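Local coordinates for protein peptidoglycan-N-acetylmuramic acid deacetylase PdaC (Bacillus subtilis subsp. subtilis str. 168, PDB 6H8N) that removes acetyl groups from N-acetylmuramic acid residues of peptidoglycan, which confers resistance to lysozyme, and also deacetylates short chitin oligomers, at residues A[91-94]-A[95-98]; A[192-195]-A[196-199]. The protein carries 1 engineered substitution. All coordinates share one frame; numbering follows the deposited sequence. Where two conformers were deposited one is given.

Contact 1: A[91-94]-A[95-98]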
ATOM      1  N   GLN A  91      -2.026 -14.561  -4.824  1.00  9.62           N
ATOM      2  CA  GLN A  91      -0.597 -14.872  -4.933  1.00  9.05           C
ATOM      3  C   GLN A  91      -0.311 -15.533  -6.271  1.00 10.69           C
ATOM      4  O   GLN A  91       0.657 -15.186  -6.961  1.00 10.68           O
ATOM      5  CB  GLN A  91      -0.138 -15.807  -3.808  1.00 10.35           C
ATOM      6  CG  GLN A  91      -0.214 -15.262  -2.413  1.00 10.91           C
ATOM      7  CD  GLN A  91       0.704 -14.106  -2.155  1.00 10.87           C
ATOM      8  OE1 GLN A  91       0.329 -12.944  -2.325  1.00 10.78           O
ATOM      9  NE2 GLN A  91       1.924 -14.398  -1.737  1.00 12.31           N
ATOM     10  N   ASP A  92      -1.171 -16.470  -6.673  1.00 10.86           N
ATOM     11  CA  ASP A  92      -0.909 -17.259  -7.867  1.00 11.56           C
ATOM     12  C   ASP A  92      -0.935 -16.408  -9.130  1.00 11.32           C
ATOM     13  O   ASP A  92      -0.069 -16.566  -9.997  1.00 11.76           O
ATOM     14  CB  ASP A  92      -1.915 -18.416  -7.981  1.00 12.41           C
ATOM     15  CG  ASP A  92      -1.708 -19.491  -6.932  1.00 18.02           C
ATOM     16  OD1 ASP A  92      -0.655 -19.499  -6.266  1.00 19.52           O
ATOM     17  OD2 ASP A  92      -2.617 -20.347  -6.784  1.00 24.04           O
ATOM     18  N   ILE A  93      -1.908 -15.502  -9.272  1.00 10.99           N
ATOM     19  CA  ILE A  93      -1.953 -14.703 -10.496  1.00 10.93           C
ATOM     20  C   ILE A  93      -0.766 -13.746 -10.550  1.00  9.89           C
ATOM     21  O   ILE A  93      -0.172 -13.523 -11.613  1.00 10.60           O
ATOM     22  CB  ILE A  93      -3.310 -13.991 -10.689  1.00 11.56           C
ATOM     23  CG1 ILE A  93      -3.437 -13.387 -12.092  1.00 13.86           C
ATOM     24  CG2 ILE A  93      -3.523 -12.872  -9.661  1.00 11.85           C
ATOM     25  CD1 ILE A  93      -3.473 -14.416 -13.219  1.00 20.15           C
ATOM     26  N   ILE A  94      -0.398 -13.164  -9.405  1.00  9.74           N
ATOM     27  CA  ILE A  94       0.754 -12.269  -9.383  1.00  9.47           C
ATOM     28  C   ILE A  94       2.012 -13.032  -9.780  1.00  9.24           C
ATOM     29  O   ILE A  94       2.818 -12.553 -10.585  1.00 10.21           O
ATOM     30  CB  ILE A  94       0.877 -11.598  -8.012  1.00  9.10           C
ATOM     31  CG1 ILE A  94      -0.313 -10.667  -7.786  1.00  9.77           C
ATOM     32  CG2 ILE A  94       2.221 -10.862  -7.866  1.00  9.74           C
ATOM     33  CD1 ILE A  94      -0.445 -10.195  -6.355  1.00 10.12           C
ATOM     34  N   GLU A  95       2.181 -14.251  -9.255  1.00  9.77           N
ATOM     35  CA  GLU A  95       3.341 -15.072  -9.604  1.00 10.87           C
ATOM     36  C   GLU A  95       3.351 -15.429 -11.087  1.00 11.65           C
ATOM     37  O   GLU A  95       4.401 -15.377 -11.743  1.00 12.50           O
ATOM     38  CB  GLU A  95       3.320 -16.334  -8.741  1.00 12.87           C
ATOM     39  CG  GLU A  95       4.175 -17.507  -9.234  1.00 21.45           C
ATOM     40  CD  GLU A  95       5.661 -17.259  -9.140  1.00 23.88           C
ATOM     41  OE1 GLU A  95       6.419 -18.136  -9.611  1.00 41.10           O
ATOM     42  OE2 GLU A  95       6.078 -16.226  -8.597  1.00 24.15           O
ATOM     43  N   LYS A  96       2.192 -15.786 -11.635  1.00 10.83           N
ATOM     44  CA  LYS A  96       2.095 -16.204 -13.032  1.00 11.90           C
ATOM     45  C   LYS A  96       2.460 -15.087 -13.997  1.00 12.31           C
ATOM     46  O   LYS A  96       2.986 -15.352 -15.084  1.00 12.84           O
ATOM     47  CB  LYS A  96       0.668 -16.680 -13.305  1.00 16.38           C
ATOM     48  CG  LYS A  96       0.400 -17.273 -14.661  1.00 32.85           C
ATOM     49  CD  LYS A  96      -0.964 -17.965 -14.652  1.00 31.19           C
ATOM     50  CE  LYS A  96      -1.981 -17.219 -15.490  1.00 42.80           C
ATOM     51  NZ  LYS A  96      -1.671 -17.343 -16.941  1.00 43.37           N
ATOM     52  N   ILE A  97       2.154 -13.845 -13.645  1.00 10.91           N
ATOM     53  CA  ILE A  97       2.430 -12.709 -14.511  0.53 11.35           C
ATOM     54  C   ILE A  97       3.849 -12.193 -14.338  1.00 10.26           C
ATOM     55  O   ILE A  97       4.462 -11.740 -15.305  1.00 11.96           O
ATOM     56  CB  ILE A  97       1.398 -11.600 -14.239  0.53 11.29           C
ATOM     57  CG1 ILE A  97       0.011 -12.056 -14.696  0.53 12.29           C
ATOM     58  CG2 ILE A  97       1.814 -10.283 -14.901  0.53 12.65           C
ATOM     59  CD1 ILE A  97      -1.093 -11.235 -14.122  0.53 13.93           C
ATOM     60  N   SER A  98       4.364 -12.220 -13.112  1.00 10.01           N
ATOM     61  CA  SER A  98       5.549 -11.446 -12.758  1.00  9.05           C
ATOM     62  C   SER A  98       6.646 -12.233 -12.062  1.00  9.23           C
ATOM     63  O   SER A  98       7.755 -11.703 -11.933  1.00  9.66           O
ATOM     64  CB  SER A  98       5.150 -10.276 -11.840  1.00 10.33           C
ATOM     65  OG  SER A  98       4.827 -10.729 -10.537  1.00 10.08           O
TER
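Ser98 closes the last turn of helix 80-98 by gripping the carbonyl of Ile94 twice. Ser98 N donates to Ile94 O at 3.0 Å. Its hydroxyl, Ser98 OG, donates to the same Ile94 O at 2.7 Å, standing 42° out of the carbonyl plane and so not on a lone pair. The first torsion (chi1 73°) sets OG between Ser98's own N and carbonyl carbon, folded back over the preceding turn, where it also accepts from the N-H of Tyr100 just beyond the helix. Ile97 N adds a weak bond to Ile94 O at 3.4 Å. Upstream the donors are satisfied i to i+4: Glu95 N by Gln91 O and Lys96 N by Asp92 O, both at 2.9 Å, then Ile97 N by Ile93 O at 3.1 Å. On the inner face, in the conformer given, Ile97 CD1 lies 3.8 Å from Ile93 CG1, which is anti to the backbone N (chi1 -169°). Helices 45-50 and 52-60 pack on this face; at its margin Ile93 CD1 reaches the CE methylene of the exposed Lys96. The Gln91 amide is satisfied at both ends, OE1 by Asn67 and NE2 by Pro102 O, tying this helix of the NodB-type deacetylase domain to its surroundings. The chemistry implies a helix end in which the carbonyl of Ile94 is held by side chain and backbone together, with one hydroxyl bridging helix and following loop.

Contact 2: A[192-195]-A[196-199]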
ATOM      1  N   VAL A 192      13.220   1.208   8.264  1.00 10.93           N
ATOM      2  CA  VAL A 192      13.583   2.461   8.907  1.00 10.27           C
ATOM      3  C   VAL A 192      13.286   2.405  10.398  1.00 10.55           C
ATOM      4  O   VAL A 192      14.101   2.834  11.232  1.00 10.61           O
ATOM      5  CB  VAL A 192      12.879   3.636   8.209  1.00 11.04           C
ATOM      6  CG1 VAL A 192      12.968   4.898   9.072  1.00 12.22           C
ATOM      7  CG2 VAL A 192      13.520   3.857   6.867  1.00 12.76           C
ATOM      8  N   LYS A 193      12.104   1.931  10.761  1.00 10.23           N
ATOM      9  CA  LYS A 193      11.765   1.857  12.174  1.00 10.29           C
ATOM     10  C   LYS A 193      12.758   0.981  12.923  1.00 11.70           C
ATOM     11  O   LYS A 193      13.161   1.323  14.043  1.00 12.28           O
ATOM     12  CB  LYS A 193      10.323   1.389  12.353  1.00 11.89           C
ATOM     13  CG  LYS A 193       9.305   2.437  11.862  1.00 17.68           C
ATOM     14  CD  LYS A 193       7.851   2.071  12.187  1.00 22.76           C
ATOM     15  CE  LYS A 193       6.819   3.079  11.615  1.00 29.79           C
ATOM     16  NZ  LYS A 193       5.419   2.524  11.724  1.00 39.20           N
ATOM     17  N   LYS A 194      13.179  -0.141  12.327  1.00 10.84           N
ATOM     18  CA  LYS A 194      14.171  -1.000  12.973  1.00 11.32           C
ATOM     19  C   LYS A 194      15.503  -0.278  13.117  1.00 11.06           C
ATOM     20  O   LYS A 194      16.173  -0.388  14.154  1.00 11.95           O
ATOM     21  CB  LYS A 194      14.350  -2.286  12.169  1.00 13.90           C
ATOM     22  CG  LYS A 194      13.178  -3.240  12.296  1.00 17.92           C
ATOM     23  CD  LYS A 194      13.409  -4.518  11.494  1.00 26.85           C
ATOM     24  CE  LYS A 194      12.106  -5.201  11.109  1.00 39.15           C
ATOM     25  NZ  LYS A 194      12.344  -6.341  10.168  1.00 41.03           N
ATOM     26  N   GLN A 195      15.929   0.444  12.091  1.00 10.63           N
ATOM     27  CA  GLN A 195      17.176   1.186  12.183  1.00 11.11           C
ATOM     28  C   GLN A 195      17.118   2.229  13.291  1.00 11.45           C
ATOM     29  O   GLN A 195      18.105   2.446  14.009  1.00 12.86           O
ATOM     30  CB  GLN A 195      17.482   1.863  10.860  1.00 13.13           C
ATOM     31  CG  GLN A 195      17.822   0.946   9.713  1.00 16.26           C
ATOM     32  CD  GLN A 195      17.959   1.731   8.427  1.00 20.02           C
ATOM     33  OE1 GLN A 195      16.987   2.307   7.931  1.00 20.45           O
ATOM     34  NE2 GLN A 195      19.173   1.790   7.890  1.00 24.93           N
ATOM     35  N   ARG A 196      15.980   2.901  13.448  1.00  9.84           N
ATOM     36  CA  ARG A 196      15.846   3.892  14.507  1.00 10.50           C
ATOM     37  C   ARG A 196      15.864   3.230  15.879  1.00 10.68           C
ATOM     38  O   ARG A 196      16.528   3.709  16.805  1.00 10.98           O
ATOM     39  CB  ARG A 196      14.552   4.679  14.297  1.00  9.33           C
ATOM     40  CG  ARG A 196      14.557   5.580  13.080  1.00 10.14           C
ATOM     41  CD  ARG A 196      13.188   6.132  12.823  1.00 11.01           C
ATOM     42  NE  ARG A 196      13.187   7.085  11.733  1.00 11.58           N
ATOM     43  CZ  ARG A 196      12.108   7.747  11.331  1.00 11.16           C
ATOM     44  NH1 ARG A 196      10.946   7.530  11.935  1.00 13.06           N
ATOM     45  NH2 ARG A 196      12.207   8.605  10.341  1.00 11.61           N
ATOM     46  N   GLU A 197      15.145   2.122  16.025  1.00 10.74           N
ATOM     47  CA  GLU A 197      15.124   1.401  17.293  1.00 10.58           C
ATOM     48  C   GLU A 197      16.505   0.899  17.663  1.00 10.16           C
ATOM     49  O   GLU A 197      16.848   0.855  18.855  1.00 11.09           O
ATOM     50  CB  GLU A 197      14.130   0.243  17.191  1.00 11.33           C
ATOM     51  CG  GLU A 197      12.690   0.727  17.167  1.00 12.98           C
ATOM     52  CD  GLU A 197      11.721  -0.179  16.426  1.00 13.57           C
ATOM     53  OE1 GLU A 197      12.118  -1.244  15.894  1.00 14.73           O
ATOM     54  OE2 GLU A 197      10.530   0.192  16.385  1.00 15.67           O
ATOM     55  N   ALA A 198      17.308   0.538  16.668  1.00 10.46           N
ATOM     56  CA  ALA A 198      18.635  -0.022  16.900  1.00 11.09           C
ATOM     57  C   ALA A 198      19.594   0.973  17.539  1.00 12.04           C
ATOM     58  O   ALA A 198      20.641   0.562  18.051  1.00 11.33           O
ATOM     59  CB  ALA A 198      19.195  -0.557  15.589  1.00 12.73           C
ATOM     60  N   LYS A 199      19.279   2.269  17.536  1.00 10.98           N
ATOM     61  CA  LYS A 199      20.091   3.204  18.305  1.00 11.60           C
ATOM     62  C   LYS A 199      20.187   2.798  19.777  1.00 10.44           C
ATOM     63  O   LYS A 199      21.185   3.090  20.439  1.00 11.23           O
ATOM     64  CB  LYS A 199      19.533   4.617  18.183  1.00 13.57           C
ATOM     65  CG  LYS A 199      19.551   5.194  16.763  1.00 16.42           C
ATOM     66  CD  LYS A 199      19.039   6.624  16.750  1.00 25.06           C
ATOM     67  CE  LYS A 199      18.053   6.825  15.615  1.00 40.82           C
ATOM     68  NZ  LYS A 199      17.750   8.263  15.369  1.00 48.15           N
TER
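The backbone continues helix 186-197 with i to i+4 hydrogen bonds, Arg196 N to Val192 O and Glu197 N to Lys193 O both at 2.9 Å, followed by Ala198 N to Lys194 O with its N-H bent to 142°. This is the helix after the last strand, 182-183, of the NodB-type deacetylase domain, a distorted (beta/alpha) barrel characteristic of the CE4 family, and it packs beside strand 11-17 of the parallel sheet. Lys199 N bonds back to Arg196 O at 3.2 Å, an i to i+3 bond. Arg196 and Val192 make the main side-chain contact. Val192 CG1, anti to its backbone N (chi1 166°), sits over one face of the guanidinium, 3.4 Å above the plane and offset toward its rim. The arginine chain, extended from CG to NE, runs back toward the level of Val192 and outward from the helix, with CG 3.3 Å from Val192 O. Its polar end is anchored outside the helix: NE donates to Pro7 O, NH1 forms a salt bridge with Asp152, and NH2 makes a weak bond to Gln9 O. These partners hold the flat group in place, while Val192 also packs against Val5, Pro7 and Val11, so methyl and guanidinium share the inward side of the helix. The Glu197 chain, extended beyond CG, runs back along the preceding turn. Lys193 O lies over the face of the Glu197 carboxylate, 3.2 Å from Glu197 CD; OE1 is 3.3 Å from Lys193 O, two acceptors with no hydrogen bond between them. The closest side-chain approach of Val192 to Arg196 is from CG1 to NE, at 3.5 Å.

Each contact is local, along one helix of the same deacetylase domain and, in contact 2, into the residues that follow, but the helices are different and the contact centres about 33 Å apart. Contact 1 is partly buried and lies nearer the zinc site: the side chain of Ile94 is about 8 Å from that of His68, a zinc ligand. Contact 2 is a surface contact, away from the annotated sites. The chemistry follows: residues 91-98 pair isoleucines against neighbouring helices and add a serine hydroxyl to the backbone bonding, whereas residues 192-199 rest on an arginine that joins the helix to the N-terminal segment and Asp152 by charge and hydrogen bonds.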